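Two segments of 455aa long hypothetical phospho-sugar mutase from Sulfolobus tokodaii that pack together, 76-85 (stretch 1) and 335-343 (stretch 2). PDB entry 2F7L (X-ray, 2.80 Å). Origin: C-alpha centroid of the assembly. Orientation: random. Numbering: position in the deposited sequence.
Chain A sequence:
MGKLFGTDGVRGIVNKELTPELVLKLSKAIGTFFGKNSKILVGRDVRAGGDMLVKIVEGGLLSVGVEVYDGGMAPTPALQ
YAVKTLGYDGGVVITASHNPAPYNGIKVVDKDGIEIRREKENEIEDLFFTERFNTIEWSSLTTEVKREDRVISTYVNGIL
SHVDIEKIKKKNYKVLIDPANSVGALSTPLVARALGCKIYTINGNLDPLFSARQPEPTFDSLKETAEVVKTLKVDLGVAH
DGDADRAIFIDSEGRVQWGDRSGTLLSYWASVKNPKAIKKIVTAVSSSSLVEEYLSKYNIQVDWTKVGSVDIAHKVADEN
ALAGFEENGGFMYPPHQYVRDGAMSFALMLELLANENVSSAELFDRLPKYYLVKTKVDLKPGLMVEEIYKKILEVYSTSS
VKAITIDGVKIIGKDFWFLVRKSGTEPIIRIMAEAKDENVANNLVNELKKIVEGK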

# COMPACT_ATOMS: atom_id res chain seq x y z
N THR A 76 7.38 2.02 -6.03
CA THR A 76 7.69 0.63 -5.68
C THR A 76 6.96 -0.34 -6.62
O THR A 76 7.55 -1.31 -7.08
CB THR A 76 7.38 0.32 -4.20
OG1 THR A 76 8.26 1.10 -3.37
CG2 THR A 76 7.60 -1.14 -3.88
N PRO A 77 5.67 -0.08 -6.90
CA PRO A 77 4.92 -0.97 -7.80
C PRO A 77 5.71 -1.07 -9.13
O PRO A 77 5.73 -2.13 -9.77
CB PRO A 77 3.59 -0.24 -8.03
CG PRO A 77 3.47 0.70 -6.91
CD PRO A 77 4.88 1.12 -6.59
N ALA A 78 6.31 0.05 -9.54
CA ALA A 78 7.10 0.12 -10.77
C ALA A 78 8.36 -0.76 -10.70
O ALA A 78 8.63 -1.54 -11.63
CB ALA A 78 7.51 1.56 -11.04
N LEU A 79 9.13 -0.62 -9.63
CA LEU A 79 10.34 -1.41 -9.43
C LEU A 79 9.92 -2.88 -9.37
O LEU A 79 10.50 -3.74 -10.03
CB LEU A 79 11.01 -1.03 -8.11
CG LEU A 79 12.18 -0.04 -7.98
CD1 LEU A 79 12.64 0.39 -9.33
CD2 LEU A 79 11.75 1.16 -7.12
N GLN A 80 8.92 -3.17 -8.57
CA GLN A 80 8.44 -4.53 -8.44
C GLN A 80 8.00 -5.08 -9.78
O GLN A 80 8.33 -6.22 -10.14
CB GLN A 80 7.27 -4.58 -7.46
CG GLN A 80 7.66 -4.25 -6.05
CD GLN A 80 6.46 -4.10 -5.16
OE1 GLN A 80 5.60 -3.24 -5.39
NE2 GLN A 80 6.38 -4.94 -4.13
N TYR A 81 7.25 -4.27 -10.51
CA TYR A 81 6.76 -4.68 -11.82
C TYR A 81 7.96 -5.04 -12.72
O TYR A 81 7.91 -5.97 -13.53
CB TYR A 81 5.93 -3.57 -12.45
CG TYR A 81 5.29 -4.03 -13.73
CD1 TYR A 81 4.26 -4.97 -13.72
CD2 TYR A 81 5.78 -3.59 -14.98
CE1 TYR A 81 3.74 -5.47 -14.89
CE2 TYR A 81 5.27 -4.07 -16.16
CZ TYR A 81 4.24 -5.00 -16.11
OH TYR A 81 3.68 -5.43 -17.29
N ALA A 82 9.04 -4.27 -12.55
CA ALA A 82 10.26 -4.50 -13.31
C ALA A 82 10.83 -5.88 -12.96
O ALA A 82 11.08 -6.70 -13.85
CB ALA A 82 11.26 -3.42 -13.01
N VAL A 83 11.02 -6.17 -11.67
CA VAL A 83 11.57 -7.47 -11.32
C VAL A 83 10.60 -8.57 -11.74
O VAL A 83 11.01 -9.66 -12.16
CB VAL A 83 11.89 -7.57 -9.81
CG1 VAL A 83 10.78 -7.00 -9.03
CG2 VAL A 83 12.13 -9.01 -9.41
N LYS A 84 9.32 -8.29 -11.65
CA LYS A 84 8.30 -9.25 -12.04
C LYS A 84 8.37 -9.63 -13.53
O LYS A 84 8.39 -10.80 -13.88
CB LYS A 84 6.90 -8.68 -11.74
CG LYS A 84 5.75 -9.54 -12.21
CD LYS A 84 4.41 -8.84 -12.00
CE LYS A 84 3.30 -9.46 -12.84
NZ LYS A 84 3.04 -10.89 -12.48
N THR A 85 8.44 -8.65 -14.41
CA THR A 85 8.42 -8.99 -15.82
C THR A 85 9.71 -8.80 -16.60
O THR A 85 9.78 -9.18 -17.78
CB THR A 85 7.33 -8.17 -16.55
OG1 THR A 85 7.84 -6.86 -16.84
CG2 THR A 85 6.06 -8.02 -15.68
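Stretch 2, residues 335-343: PHQYVRDGA

Stretch 1 is helical throughout, and stretch 2 crosses one side of it as an irregular segment, loop or turn from Pro 335 to Asp 341, with a helix beginning at Gly 342. The register fixes the direction: the CA atoms of Pro 77 and Asp 341 lie 5.3 Å apart, those of Tyr 81 and Gln 337 7.1 Å, so the loop advances toward the start of the helix as its own numbering rises. Pro 77, Gln 80, Tyr 81 and Lys 84 all point toward it, the spacing of one helical stripe, while Ala 78 and Ala 82 point away.

Gln 337 is the centre of the contact. Its backbone is extended (phi -154°, psi 162°), and its side chain, chi1 p and chi2 t, reaches the helix. NE2 donates to Pro 77 O at 2.9 Å, nearly straight at 171°, and also to Asp 341 OD2 at 2.9 Å. That carbonyl already accepts from Tyr 81 N within the helix, so the amide adds a second donor to it. Gln 337 OE1 rests 3.3 Å from Tyr 81 CA, a packing contact.

Pro 77 buries nearly as much surface. Its ring lies against the turn into the second helix, with CG 3.3 Å from Arg 340 O and CB 3.4 Å from Asp 341 OD2. Asp 341 is the N-cap of that helix, so one carboxylate both serves the cap and receives the Gln 337 amide.

Tyr 81, chi1 t, carries the other end. Its ring forms an offset stack with His 336, centroids 4.8 Å apart and planes at 25°, and CE1 comes to 3.8 Å from CD2 of His 336. Lys 84 extends the stripe, its CE 3.4 Å from His 336 O; Val 339 CG2 sits 3.5 Å from Gln 80 OE1. The rule is a polar amide at the centre, with proline and aromatic packing flanking it.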

# COMPACT_ATOMS: atom_id res chain seq x y z
N PRO A 335 -4.51 -9.00 -13.01
CA PRO A 335 -4.06 -8.99 -14.40
C PRO A 335 -2.77 -8.19 -14.61
O PRO A 335 -1.95 -8.54 -15.44
CB PRO A 335 -5.27 -8.43 -15.16
CG PRO A 335 -6.12 -7.81 -14.09
CD PRO A 335 -5.94 -8.71 -12.93
N HIS A 336 -2.60 -7.11 -13.85
CA HIS A 336 -1.39 -6.30 -13.93
C HIS A 336 -0.38 -6.97 -12.99
O HIS A 336 0.55 -7.63 -13.43
CB HIS A 336 -1.67 -4.89 -13.44
CG HIS A 336 -0.51 -3.97 -13.57
ND1 HIS A 336 -0.19 -3.02 -12.61
CD2 HIS A 336 0.37 -3.78 -14.58
CE1 HIS A 336 0.82 -2.29 -13.03
NE2 HIS A 336 1.18 -2.73 -14.23
N GLN A 337 -0.56 -6.75 -11.70
CA GLN A 337 0.28 -7.37 -10.68
C GLN A 337 -0.46 -7.51 -9.35
O GLN A 337 -1.50 -6.86 -9.14
CB GLN A 337 1.60 -6.61 -10.50
CG GLN A 337 1.56 -5.14 -10.22
CD GLN A 337 2.97 -4.57 -10.17
OE1 GLN A 337 3.94 -5.33 -10.14
NE2 GLN A 337 3.09 -3.25 -10.16
N TYR A 338 0.06 -8.37 -8.48
CA TYR A 338 -0.56 -8.63 -7.19
C TYR A 338 -0.35 -7.57 -6.12
O TYR A 338 -1.05 -7.57 -5.11
CB TYR A 338 -0.09 -9.98 -6.65
CG TYR A 338 -0.60 -11.14 -7.46
CD1 TYR A 338 -1.97 -11.45 -7.52
CD2 TYR A 338 0.28 -11.90 -8.24
CE1 TYR A 338 -2.43 -12.46 -8.33
CE2 TYR A 338 -0.17 -12.90 -9.05
CZ TYR A 338 -1.52 -13.17 -9.09
OH TYR A 338 -1.92 -14.16 -9.93
N VAL A 339 0.61 -6.67 -6.34
CA VAL A 339 0.90 -5.63 -5.36
C VAL A 339 0.04 -4.38 -5.51
O VAL A 339 -0.62 -4.19 -6.53
CB VAL A 339 2.41 -5.20 -5.40
CG1 VAL A 339 3.30 -6.38 -4.95
CG2 VAL A 339 2.79 -4.71 -6.79
N ARG A 340 0.03 -3.54 -4.48
CA ARG A 340 -0.71 -2.29 -4.50
C ARG A 340 -0.04 -1.41 -5.55
O ARG A 340 1.17 -1.24 -5.51
CB ARG A 340 -0.59 -1.58 -3.17
CG ARG A 340 -0.38 -2.49 -2.02
CD ARG A 340 -0.20 -1.68 -0.81
NE ARG A 340 1.20 -1.58 -0.43
CZ ARG A 340 1.63 -0.89 0.62
NH1 ARG A 340 0.75 -0.24 1.38
NH2 ARG A 340 2.92 -0.86 0.91
N ASP A 341 -0.83 -0.84 -6.45
CA ASP A 341 -0.29 -0.02 -7.53
C ASP A 341 -1.12 1.25 -7.76
O ASP A 341 -2.14 1.21 -8.44
CB ASP A 341 -0.23 -0.89 -8.79
CG ASP A 341 0.56 -0.25 -9.90
OD1 ASP A 341 0.33 0.94 -10.21
OD2 ASP A 341 1.41 -0.95 -10.49
N GLY A 342 -0.68 2.37 -7.20
CA GLY A 342 -1.39 3.63 -7.33
C GLY A 342 -1.74 4.13 -8.73
O GLY A 342 -2.86 4.59 -8.98
N ALA A 343 -0.79 4.08 -9.65
CA ALA A 343 -1.08 4.53 -10.99
C ALA A 343 -2.05 3.54 -11.58
O ALA A 343 -3.02 3.95 -12.23
CB ALA A 343 0.18 4.58 -11.85